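Local coordinates for putative fusidic acid resistance protein (Staphylococcus aureus, PDB 2YB5) that probably binds elongation factor G and helps clear it from the ribosome, giving resistance to the antibiotic fusidic acid, at residues V13-L18 and H75-L80; N43-I48 and S57-S62. All coordinates share one frame; numbering follows the deposited sequence.

Contact 1 (V13-L18 and H75-L80)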
# COMPACT_ATOMS: atom_id res chain seq x y z
N VAL A 13 -5.67 2.51 -2.79
CA VAL A 13 -5.98 1.15 -2.38
C VAL A 13 -7.24 1.16 -1.54
O VAL A 13 -8.12 0.31 -1.72
CB VAL A 13 -4.80 0.51 -1.63
CG1 VAL A 13 -5.18 -0.86 -1.10
CG2 VAL A 13 -3.60 0.41 -2.56
N LYS A 14 -7.36 2.16 -0.66
CA LYS A 14 -8.58 2.32 0.15
C LYS A 14 -9.80 2.60 -0.74
O LYS A 14 -10.82 1.94 -0.59
CB LYS A 14 -8.39 3.42 1.21
CG LYS A 14 -9.56 3.60 2.16
CD LYS A 14 -9.67 2.46 3.14
CE LYS A 14 -10.89 2.64 4.02
NZ LYS A 14 -11.04 1.59 5.06
N VAL A 15 -9.69 3.57 -1.67
CA VAL A 15 -10.79 3.86 -2.61
C VAL A 15 -11.29 2.57 -3.28
O VAL A 15 -12.49 2.32 -3.37
CB VAL A 15 -10.41 4.91 -3.70
CG1 VAL A 15 -11.48 4.97 -4.78
CG2 VAL A 15 -10.22 6.31 -3.10
N LYS A 16 -10.34 1.76 -3.74
CA LYS A 16 -10.63 0.49 -4.41
C LYS A 16 -11.34 -0.48 -3.47
O LYS A 16 -12.37 -1.06 -3.83
CB LYS A 16 -9.31 -0.08 -4.93
CG LYS A 16 -9.36 -1.46 -5.56
CD LYS A 16 -7.95 -1.94 -5.91
CE LYS A 16 -7.17 -2.37 -4.65
NZ LYS A 16 -5.70 -2.64 -4.88
N GLN A 17 -10.81 -0.64 -2.26
CA GLN A 17 -11.47 -1.44 -1.23
C GLN A 17 -12.91 -0.97 -0.95
O GLN A 17 -13.79 -1.80 -0.68
CB GLN A 17 -10.66 -1.47 0.07
CG GLN A 17 -9.38 -2.33 -0.02
CD GLN A 17 -8.48 -2.21 1.21
OE1 GLN A 17 -7.36 -2.73 1.21
NE2 GLN A 17 -8.96 -1.55 2.26
N LEU A 18 -13.14 0.34 -1.00
CA LEU A 18 -14.49 0.87 -0.76
C LEU A 18 -15.43 0.56 -1.92
O LEU A 18 -16.60 0.23 -1.71
CB LEU A 18 -14.45 2.37 -0.48
CG LEU A 18 -13.75 2.79 0.82
CD1 LEU A 18 -13.33 4.25 0.73
CD2 LEU A 18 -14.63 2.55 2.04
N HIS A 75 -12.44 -0.14 -14.99
CA HIS A 75 -12.19 0.88 -16.00
C HIS A 75 -12.19 2.28 -15.37
O HIS A 75 -11.26 3.05 -15.56
CB HIS A 75 -13.25 0.81 -17.11
CG HIS A 75 -13.19 1.96 -18.07
ND1 HIS A 75 -12.17 2.12 -18.98
CD2 HIS A 75 -14.04 3.00 -18.27
CE1 HIS A 75 -12.38 3.21 -19.69
NE2 HIS A 75 -13.51 3.76 -19.28
N LEU A 76 -13.25 2.58 -14.61
CA LEU A 76 -13.37 3.87 -13.95
C LEU A 76 -12.24 4.08 -12.94
O LEU A 76 -11.68 5.18 -12.85
CB LEU A 76 -14.74 4.00 -13.26
CG LEU A 76 -15.99 3.99 -14.15
CD1 LEU A 76 -17.25 3.79 -13.32
CD2 LEU A 76 -16.10 5.27 -14.98
N LEU A 77 -11.90 3.03 -12.19
CA LEU A 77 -10.76 3.07 -11.26
C LEU A 77 -9.45 3.31 -12.00
O LEU A 77 -8.64 4.12 -11.57
CB LEU A 77 -10.65 1.78 -10.43
CG LEU A 77 -11.60 1.60 -9.24
CD1 LEU A 77 -11.41 0.23 -8.60
CD2 LEU A 77 -11.45 2.71 -8.21
N ASN A 78 -9.23 2.60 -13.11
CA ASN A 78 -8.05 2.80 -13.95
C ASN A 78 -7.96 4.23 -14.50
O ASN A 78 -6.87 4.76 -14.69
CB ASN A 78 -8.02 1.80 -15.12
CG ASN A 78 -7.66 0.39 -14.67
OD1 ASN A 78 -7.58 0.09 -13.48
ND2 ASN A 78 -7.47 -0.50 -15.64
N GLU A 79 -9.12 4.84 -14.75
CA GLU A 79 -9.18 6.25 -15.15
C GLU A 79 -8.77 7.16 -14.00
O GLU A 79 -8.29 8.28 -14.24
CB GLU A 79 -10.59 6.62 -15.63
CG GLU A 79 -10.94 6.09 -17.01
CD GLU A 79 -12.34 6.49 -17.45
OE1 GLU A 79 -13.28 6.36 -16.64
OE2 GLU A 79 -12.49 6.92 -18.61
N LEU A 80 -8.96 6.70 -12.76
CA LEU A 80 -8.51 7.43 -11.58
C LEU A 80 -6.99 7.35 -11.40
O LEU A 80 -6.40 8.25 -10.79
CB LEU A 80 -9.20 6.92 -10.31
CG LEU A 80 -10.68 7.21 -10.13
CD1 LEU A 80 -11.20 6.52 -8.88
CD2 LEU A 80 -10.92 8.70 -10.05

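Contact 2 (N43-I48 and S57-S62)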
# COMPACT_ATOMS: atom_id res chain seq x y z
N ASN A 43 -19.54 8.55 0.43
CA ASN A 43 -18.92 9.70 1.09
C ASN A 43 -17.47 9.47 1.54
O ASN A 43 -16.69 10.43 1.56
CB ASN A 43 -19.76 10.20 2.27
CG ASN A 43 -20.79 11.26 1.85
OD1 ASN A 43 -20.53 12.08 0.96
ND2 ASN A 43 -21.94 11.25 2.50
N GLU A 44 -17.11 8.23 1.88
CA GLU A 44 -15.71 7.89 2.19
C GLU A 44 -14.82 8.07 0.97
O GLU A 44 -13.71 8.61 1.07
CB GLU A 44 -15.57 6.45 2.70
CG GLU A 44 -16.20 6.21 4.06
CD GLU A 44 -15.43 6.87 5.18
OE1 GLU A 44 -14.27 6.46 5.42
OE2 GLU A 44 -15.98 7.80 5.81
N ILE A 45 -15.29 7.61 -0.18
CA ILE A 45 -14.54 7.75 -1.42
C ILE A 45 -14.33 9.22 -1.76
O ILE A 45 -13.21 9.63 -2.10
CB ILE A 45 -15.25 7.04 -2.59
CG1 ILE A 45 -15.27 5.53 -2.36
CG2 ILE A 45 -14.57 7.39 -3.94
CD1 ILE A 45 -16.10 4.75 -3.33
N ASN A 46 -15.41 9.99 -1.68
CA ASN A 46 -15.40 11.42 -1.99
C ASN A 46 -14.48 12.22 -1.09
O ASN A 46 -13.75 13.10 -1.56
CB ASN A 46 -16.83 11.99 -1.89
CG ASN A 46 -16.93 13.43 -2.40
OD1 ASN A 46 -16.53 13.73 -3.52
ND2 ASN A 46 -17.49 14.31 -1.58
N ASP A 47 -14.52 11.93 0.21
CA ASP A 47 -13.67 12.63 1.17
C ASP A 47 -12.18 12.45 0.85
O ASP A 47 -11.40 13.39 0.98
CB ASP A 47 -14.01 12.20 2.61
CG ASP A 47 -15.34 12.76 3.10
OD1 ASP A 47 -15.85 13.73 2.49
OD2 ASP A 47 -15.87 12.23 4.09
N ILE A 48 -11.79 11.25 0.42
CA ILE A 48 -10.41 10.97 0.01
C ILE A 48 -9.94 11.96 -1.07
O ILE A 48 -8.77 12.34 -1.11
CB ILE A 48 -10.23 9.52 -0.49
CG1 ILE A 48 -10.30 8.54 0.68
CG2 ILE A 48 -8.92 9.35 -1.23
CD1 ILE A 48 -10.35 7.10 0.26
N SER A 57 -16.95 14.37 -8.20
CA SER A 57 -18.40 14.39 -8.40
C SER A 57 -18.66 14.14 -9.88
O SER A 57 -18.74 15.07 -10.68
CB SER A 57 -19.02 15.72 -7.94
OG SER A 57 -18.43 16.82 -8.60
N ASP A 58 -18.77 12.86 -10.22
CA ASP A 58 -18.59 12.37 -11.59
C ASP A 58 -18.38 10.87 -11.50
O ASP A 58 -19.23 10.09 -11.94
CB ASP A 58 -17.38 13.05 -12.24
CG ASP A 58 -16.72 12.19 -13.31
OD1 ASP A 58 -17.43 11.52 -14.08
OD2 ASP A 58 -15.47 12.21 -13.36
N PHE A 59 -17.25 10.47 -10.92
CA PHE A 59 -16.96 9.08 -10.62
C PHE A 59 -17.98 8.61 -9.59
O PHE A 59 -18.51 7.51 -9.70
CB PHE A 59 -15.53 8.95 -10.10
CG PHE A 59 -15.17 7.57 -9.58
CD1 PHE A 59 -15.03 6.49 -10.45
CD2 PHE A 59 -14.95 7.36 -8.23
CE1 PHE A 59 -14.71 5.23 -9.97
CE2 PHE A 59 -14.61 6.10 -7.74
CZ PHE A 59 -14.49 5.03 -8.61
N ILE A 60 -18.26 9.47 -8.61
CA ILE A 60 -19.27 9.20 -7.59
C ILE A 60 -20.61 8.90 -8.25
O ILE A 60 -21.25 7.90 -7.92
CB ILE A 60 -19.44 10.38 -6.60
CG1 ILE A 60 -18.22 10.51 -5.68
CG2 ILE A 60 -20.70 10.22 -5.77
CD1 ILE A 60 -18.01 9.32 -4.73
N THR A 61 -21.03 9.76 -9.18
CA THR A 61 -22.28 9.55 -9.92
C THR A 61 -22.23 8.23 -10.70
O THR A 61 -23.15 7.43 -10.64
CB THR A 61 -22.58 10.72 -10.89
OG1 THR A 61 -23.06 11.85 -10.15
CG2 THR A 61 -23.62 10.33 -11.95
N SER A 62 -21.12 8.01 -11.40
CA SER A 62 -20.93 6.78 -12.17
C SER A 62 -21.04 5.50 -11.34
O SER A 62 -21.69 4.55 -11.78
CB SER A 62 -19.57 6.82 -12.88
OG SER A 62 -19.50 5.80 -13.85

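Contact 1 (V13-L18 and H75-L80)
Leu77 reaches from helix 70-80 to Val15 and Lys16 on helix 9-27, and it divides the work between its two methyls. Its CB leaves the backbone heading for helix 9-27, but Leu77 CB is still 6.0 Å from Lys16 CB, the nearest side-chain atom of Val15 or Lys16. The next atom, CG, lies opposite the carbonyl carbon (chi1 -78°), which carries the fork forward into the gap between the helices. There the branches part. CD1 lies 4.0 Å from CG of Lys16, where the two side chains cross at roughly a right angle. CD2 comes 4.1 Å from CG1 of Val15, as these side chains run alongside but point opposite ways. One turn further on, Leu80 adds a looser touch, its CD1 lying 4.4 Å from Val15 CG1.

The helices run nearly antiparallel, 164° between their directions, within the helical N-terminal part that matches the elongation factor G-binding family. The axes of the two short segments come no closer than 11.4 Å, a wide spacing for a direct helix pair; leucine and valine methyls and one lysine methylene do the bridging. Neighbouring helices share the seam: Phe59 touches both Leu77 and Leu80, while Ile48 and Phe49 of helix 35-50 pack on Val15.

Lys16 lends Leu77 only the aliphatic base of its chain. A bend at chi3 (74°) takes the rest away from helix 70-80, and NZ makes a weak hydrogen bond to Gln199 O. Next to it in sequence, Gln17 NE2 bonds Asp202 OD2, so this helix also faces the zinc-finger part of the chain.

Contact 2 (N43-I48 and S57-S62)
Ile60 pushes its CD1 methyl against helix 35-50 between the side chain of Ile45 and the start of Asn46. CD1 is 4.0 Å from Ile45 CG2 and, roughly at a right angle to that contact, 4.1 Å from Asn46 CB and just as near to Asn46 N. The methyl therefore rests partly on backbone, not just on side chains. Two successive turns put it there: CG1 lies opposite the carbonyl carbon (chi1 -71°), and chi2 of -65° folds CD1 round from the extended course. The side chains of Ile45 and Ile60 overlap flank to flank, each heading for the other's helix.

The same Ile45 CG2 has a second neighbour. It lies 4.0 Å from Phe59 CE2, at the rim of the phenyl ring and close to its plane, while the two side chains cross at about a right angle. One methyl thus spans two consecutive residues of helix 59-63.

Further out, Phe59 and Ile45 have other neighbours. The Phe59 ring also packs on Leu76 of helix 70-80. Ile45 touches Leu18 and Val19 of helix 9-27, so it is buried with apolar neighbours on more than one helix. The short helix carrying Phe59 and Ile60 starts after Asp58, which stands at the N-cap position without a side-chain capping bond; its carbonyl O does accept Ser62 N at 2.9 Å. Just before, Ser57 OG is hydrogen-bonded to Asp55 OD1 in the connecting loop.

A long helix meeting, across a short loop, the short helix that follows it is a local helix-loop-helix pairing, here built into the small all-helical N-terminal part of this elongation factor G-binding family.

From the N terminus, helix 9-27 comes first and supplies one side of contact 1, whose partner waits until helix 70-80. Within the long loop that this closes, the chain runs through helix 35-50, then turns back over eight residues so that 43-48 meets 57-62 in contact 2. Contact 2 is therefore nested inside contact 1; the two do not cross. Their centres lie 10 Å apart, and they touch directly, with Val15 and Leu80 of contact 1 adjoining contact 2. Together they tie the four helices of the N-terminal part into one apolar core.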